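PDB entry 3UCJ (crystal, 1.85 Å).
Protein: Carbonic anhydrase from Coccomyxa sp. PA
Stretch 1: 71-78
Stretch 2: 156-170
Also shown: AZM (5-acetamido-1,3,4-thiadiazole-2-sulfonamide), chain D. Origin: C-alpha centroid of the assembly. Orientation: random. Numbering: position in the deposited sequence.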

# COMPACT_ATOMS: atom_id res chain seq x y z
N VAL A 71 7.75 5.02 -10.95
CA VAL A 71 8.47 6.31 -10.85
C VAL A 71 9.66 6.27 -9.92
O VAL A 71 9.55 6.04 -8.68
N GLY A 72 10.86 6.48 -10.48
CA GLY A 72 12.06 6.35 -9.66
C GLY A 72 12.64 4.95 -9.43
O GLY A 72 13.56 4.84 -8.69
N ASN A 73 12.10 3.86 -10.03
CA ASN A 73 12.71 2.58 -9.90
C ASN A 73 12.95 2.15 -8.46
O ASN A 73 14.00 1.71 -8.04
N LEU A 74 11.89 2.28 -7.68
CA LEU A 74 12.00 2.08 -6.26
C LEU A 74 11.53 0.64 -5.89
O LEU A 74 10.62 0.13 -6.49
N VAL A 75 12.12 0.11 -4.85
CA VAL A 75 11.79 -1.26 -4.37
C VAL A 75 11.56 -1.17 -2.88
O VAL A 75 12.48 -0.85 -2.09
N SER A 76 10.33 -1.50 -2.42
CA SER A 76 10.11 -1.54 -1.04
C SER A 76 9.39 -2.87 -0.71
O SER A 76 8.51 -3.27 -1.47
N ASN A 77 9.70 -3.43 0.47
CA ASN A 77 9.04 -4.68 0.96
C ASN A 77 7.57 -4.44 1.18
O ASN A 77 6.75 -5.40 1.09
N LYS A 78 7.22 -3.14 1.33
CA LYS A 78 5.80 -2.84 1.57
C LYS A 78 5.05 -2.41 0.36
O LYS A 78 3.92 -1.95 0.50
N LEU A 156 23.08 6.95 -6.07
CA LEU A 156 22.85 6.51 -4.70
C LEU A 156 21.54 5.74 -4.64
O LEU A 156 21.44 4.78 -3.86
N ASN A 157 20.59 6.21 -5.43
CA ASN A 157 19.27 5.56 -5.45
C ASN A 157 19.44 4.13 -6.02
O ASN A 157 18.95 3.12 -5.40
N VAL A 158 20.14 4.00 -7.14
CA VAL A 158 20.45 2.61 -7.62
C VAL A 158 21.04 1.75 -6.50
O VAL A 158 20.60 0.59 -6.25
N GLU A 159 22.11 2.24 -5.85
CA GLU A 159 22.70 1.42 -4.81
C GLU A 159 21.73 1.02 -3.74
O GLU A 159 21.77 -0.11 -3.23
N ALA A 160 20.87 1.96 -3.29
CA ALA A 160 19.95 1.64 -2.22
C ALA A 160 18.94 0.60 -2.73
O ALA A 160 18.54 -0.26 -1.94
N GLN A 161 18.52 0.71 -4.00
CA GLN A 161 17.45 -0.18 -4.49
C GLN A 161 18.08 -1.56 -4.71
O GLN A 161 17.42 -2.58 -4.47
N VAL A 162 19.36 -1.60 -5.06
CA VAL A 162 20.04 -2.92 -5.09
C VAL A 162 20.07 -3.54 -3.75
O VAL A 162 19.77 -4.78 -3.60
N PHE A 163 20.39 -2.75 -2.71
CA PHE A 163 20.36 -3.31 -1.36
C PHE A 163 18.95 -3.80 -0.99
O PHE A 163 18.75 -4.91 -0.39
N ASN A 164 17.94 -2.99 -1.36
CA ASN A 164 16.57 -3.42 -1.01
C ASN A 164 16.19 -4.76 -1.69
O ASN A 164 15.53 -5.58 -1.09
N VAL A 165 16.61 -4.93 -2.94
CA VAL A 165 16.30 -6.19 -3.66
C VAL A 165 17.08 -7.32 -2.90
O VAL A 165 16.48 -8.37 -2.54
N CYS A 166 18.37 -7.13 -2.61
CA CYS A 166 19.11 -8.15 -1.87
C CYS A 166 18.55 -8.49 -0.49
O CYS A 166 18.57 -9.67 -0.06
N ALA A 167 18.03 -7.49 0.23
CA ALA A 167 17.45 -7.67 1.54
C ALA A 167 15.98 -8.11 1.54
O ALA A 167 15.41 -8.35 2.61
N SER A 168 15.39 -8.22 0.38
CA SER A 168 14.00 -8.56 0.30
C SER A 168 13.75 -9.96 0.80
O SER A 168 14.63 -10.83 0.62
N PRO A 169 12.57 -10.18 1.39
CA PRO A 169 12.32 -11.55 1.89
C PRO A 169 12.39 -12.55 0.76
O PRO A 169 12.82 -13.70 1.01
N ILE A 170 11.99 -12.18 -0.43
CA ILE A 170 11.92 -13.05 -1.58
C ILE A 170 13.36 -13.47 -1.94
O ILE A 170 13.61 -14.66 -2.11

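The most unusual feature of this contact is a relay of amide side chains along one helix face. Asn 164 ND2 donates to Gln 161 OE1 (3.0 Å, 157°), and Gln 161 NE2 donates to Asn 157 OD1 (3.0 Å, 155°). All three residues direct CA-to-CB toward the irregular segment 71-78, with chi1 t for Asn 157 and m for Gln 161 and Asn 164.

The relay reads the opposing backbone at two points. Asn 157 ND2 donates to Gly 72 O at 3.1 Å and 136°, and Val 75 N donates to Gln 161 OE1 at 2.9 Å and 152°, so that OE1 accepts from both Val 75 N and Asn 164 ND2. Gly 72 has phi/psi 83/4, angles at which a CB would be jammed against the preceding carbonyl; its N also lies 4.0 Å from AZM O2, while Val 71 CG1 is 3.8 Å from AZM S2.

Asn 73 (chi1 p) starts sideways, but its end comes nearer the helix. Its ND2 lies 3.4 Å from Asn 157 ND2; as two donors they cannot bond directly, and water 1 accepts from Asn 73 ND2 (3.3 Å) and Asn 157 ND2 (3.0 Å). Asn 73 O, 3.3 Å from Gln 161 CG, has no polar partner in the model.

Val 75 (t) points toward the helix and buries the most area of any residue here; its CG1 meets Val 165 CG2 at 3.8 Å. Leu 74 (m, t) brings CD2 to 3.8 Å from Gln 161 NE2.

At the far end, Asn 77 (m) sets OD1 3.3 Å from Pro 169 CD, and water 3 bridges Asn 77 OD1 and Asn 164 O, donating to each at 2.7 Å. Ser 168 (p) donates from OG to Val 165 O at 2.7 Å.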

# COMPACT_ATOMS: atom_id res chain seq x y z
CB VAL A 71 7.42 7.44 -10.42
CG1 VAL A 71 8.21 8.70 -9.89
CG2 VAL A 71 6.38 7.69 -11.53
CB ASN A 73 13.96 2.38 -10.83
CG ASN A 73 15.08 3.41 -10.65
OD1 ASN A 73 15.17 4.39 -11.43
ND2 ASN A 73 15.98 3.14 -9.74
CB LEU A 74 10.99 3.00 -5.57
CG LEU A 74 11.31 4.51 -5.82
CD1 LEU A 74 10.35 5.24 -4.92
CD2 LEU A 74 12.71 4.91 -5.31
CB VAL A 75 13.02 -2.19 -4.65
CG1 VAL A 75 12.79 -3.65 -4.06
CG2 VAL A 75 13.32 -2.20 -6.10
CB SER A 76 9.04 -0.43 -0.69
OG SER A 76 8.63 -0.60 0.67
CB ASN A 77 9.60 -5.03 2.31
CG ASN A 77 11.08 -5.58 2.26
OD1 ASN A 77 11.61 -5.96 1.20
ND2 ASN A 77 11.69 -5.59 3.42
CB LYS A 78 5.72 -1.85 2.72
CG LYS A 78 6.18 -2.53 4.03
CD LYS A 78 6.42 -1.63 5.25
CE LYS A 78 5.04 -1.00 5.79
NZ LYS A 78 5.19 -0.49 7.23
CB LEU A 156 22.75 7.72 -3.75
CG LEU A 156 24.18 8.30 -3.45
CD1 LEU A 156 23.99 9.70 -2.80
CD2 LEU A 156 25.04 7.33 -2.67
CB ASN A 157 18.27 6.37 -6.24
CG ASN A 157 16.84 5.77 -6.12
OD1 ASN A 157 16.38 5.49 -5.00
ND2 ASN A 157 16.23 5.50 -7.25
CB VAL A 158 21.38 2.61 -8.89
CG1 VAL A 158 21.76 1.14 -9.27
CG2 VAL A 158 20.67 3.30 -10.05
CB GLU A 159 23.96 2.10 -4.15
CG GLU A 159 24.55 1.05 -3.15
CD GLU A 159 25.93 1.35 -2.56
OE1 GLU A 159 26.51 2.43 -2.90
OE2 GLU A 159 26.36 0.52 -1.70
CB ALA A 160 19.18 2.92 -1.84
CB GLN A 161 16.71 0.35 -5.73
CG GLN A 161 16.08 1.75 -5.50
CD GLN A 161 15.30 1.90 -4.15
OE1 GLN A 161 14.60 0.95 -3.72
NE2 GLN A 161 15.45 3.11 -3.46
CB VAL A 162 21.49 -2.81 -5.70
CG1 VAL A 162 22.31 -4.10 -5.38
CG2 VAL A 162 21.36 -2.55 -7.16
CB PHE A 163 20.81 -2.20 -0.31
CG PHE A 163 20.85 -2.71 1.10
CD1 PHE A 163 22.09 -3.11 1.64
CD2 PHE A 163 19.72 -2.72 1.93
CE1 PHE A 163 22.21 -3.55 2.95
CE2 PHE A 163 19.80 -3.20 3.31
CZ PHE A 163 21.05 -3.64 3.80
CB ASN A 164 15.56 -2.33 -1.42
CG ASN A 164 15.65 -1.13 -0.45
OD1 ASN A 164 16.17 -1.30 0.64
ND2 ASN A 164 15.31 0.09 -0.90
CB VAL A 165 16.72 -6.10 -5.11
CG1 VAL A 165 16.79 -7.55 -5.84
CG2 VAL A 165 15.78 -5.16 -5.95
CB CYS A 166 20.61 -7.82 -1.73
SG CYS A 166 21.40 -7.68 -3.32
CB ALA A 167 17.53 -6.32 2.31
CB SER A 168 13.44 -8.45 -1.08
OG SER A 168 14.00 -9.38 -2.08
CB PRO A 169 10.90 -11.47 2.50
CG PRO A 169 10.79 -10.00 2.95
CD PRO A 169 11.52 -9.24 1.83
CB ILE A 170 11.32 -12.33 -2.84
CG1 ILE A 170 9.82 -11.85 -2.62
CG2 ILE A 170 11.51 -13.21 -4.11
CD1 ILE A 170 8.97 -12.76 -1.88
C1 AZM D . 10.05 11.66 -13.55
C2 AZM D . 9.22 13.40 -12.09
C3 AZM D . 8.17 13.88 -10.00
C4 AZM D . 7.35 14.88 -9.21
N1 AZM D . 12.00 9.90 -14.44
N2 AZM D . 9.96 13.87 -13.15
N3 AZM D . 10.47 12.81 -14.07
N4 AZM D . 8.82 14.32 -11.08
O1 AZM D . 9.73 9.97 -15.52
O2 AZM D . 10.08 9.23 -13.25
O3 AZM D . 8.24 12.66 -9.70
S1 AZM D . 10.44 10.16 -14.36
S2 AZM D . 9.03 11.70 -12.10
O HOH W 1 18.02 5.70 -9.63
O HOH W 2 14.73 -6.35 4.57
O HOH W 3 13.99 -4.75 0.94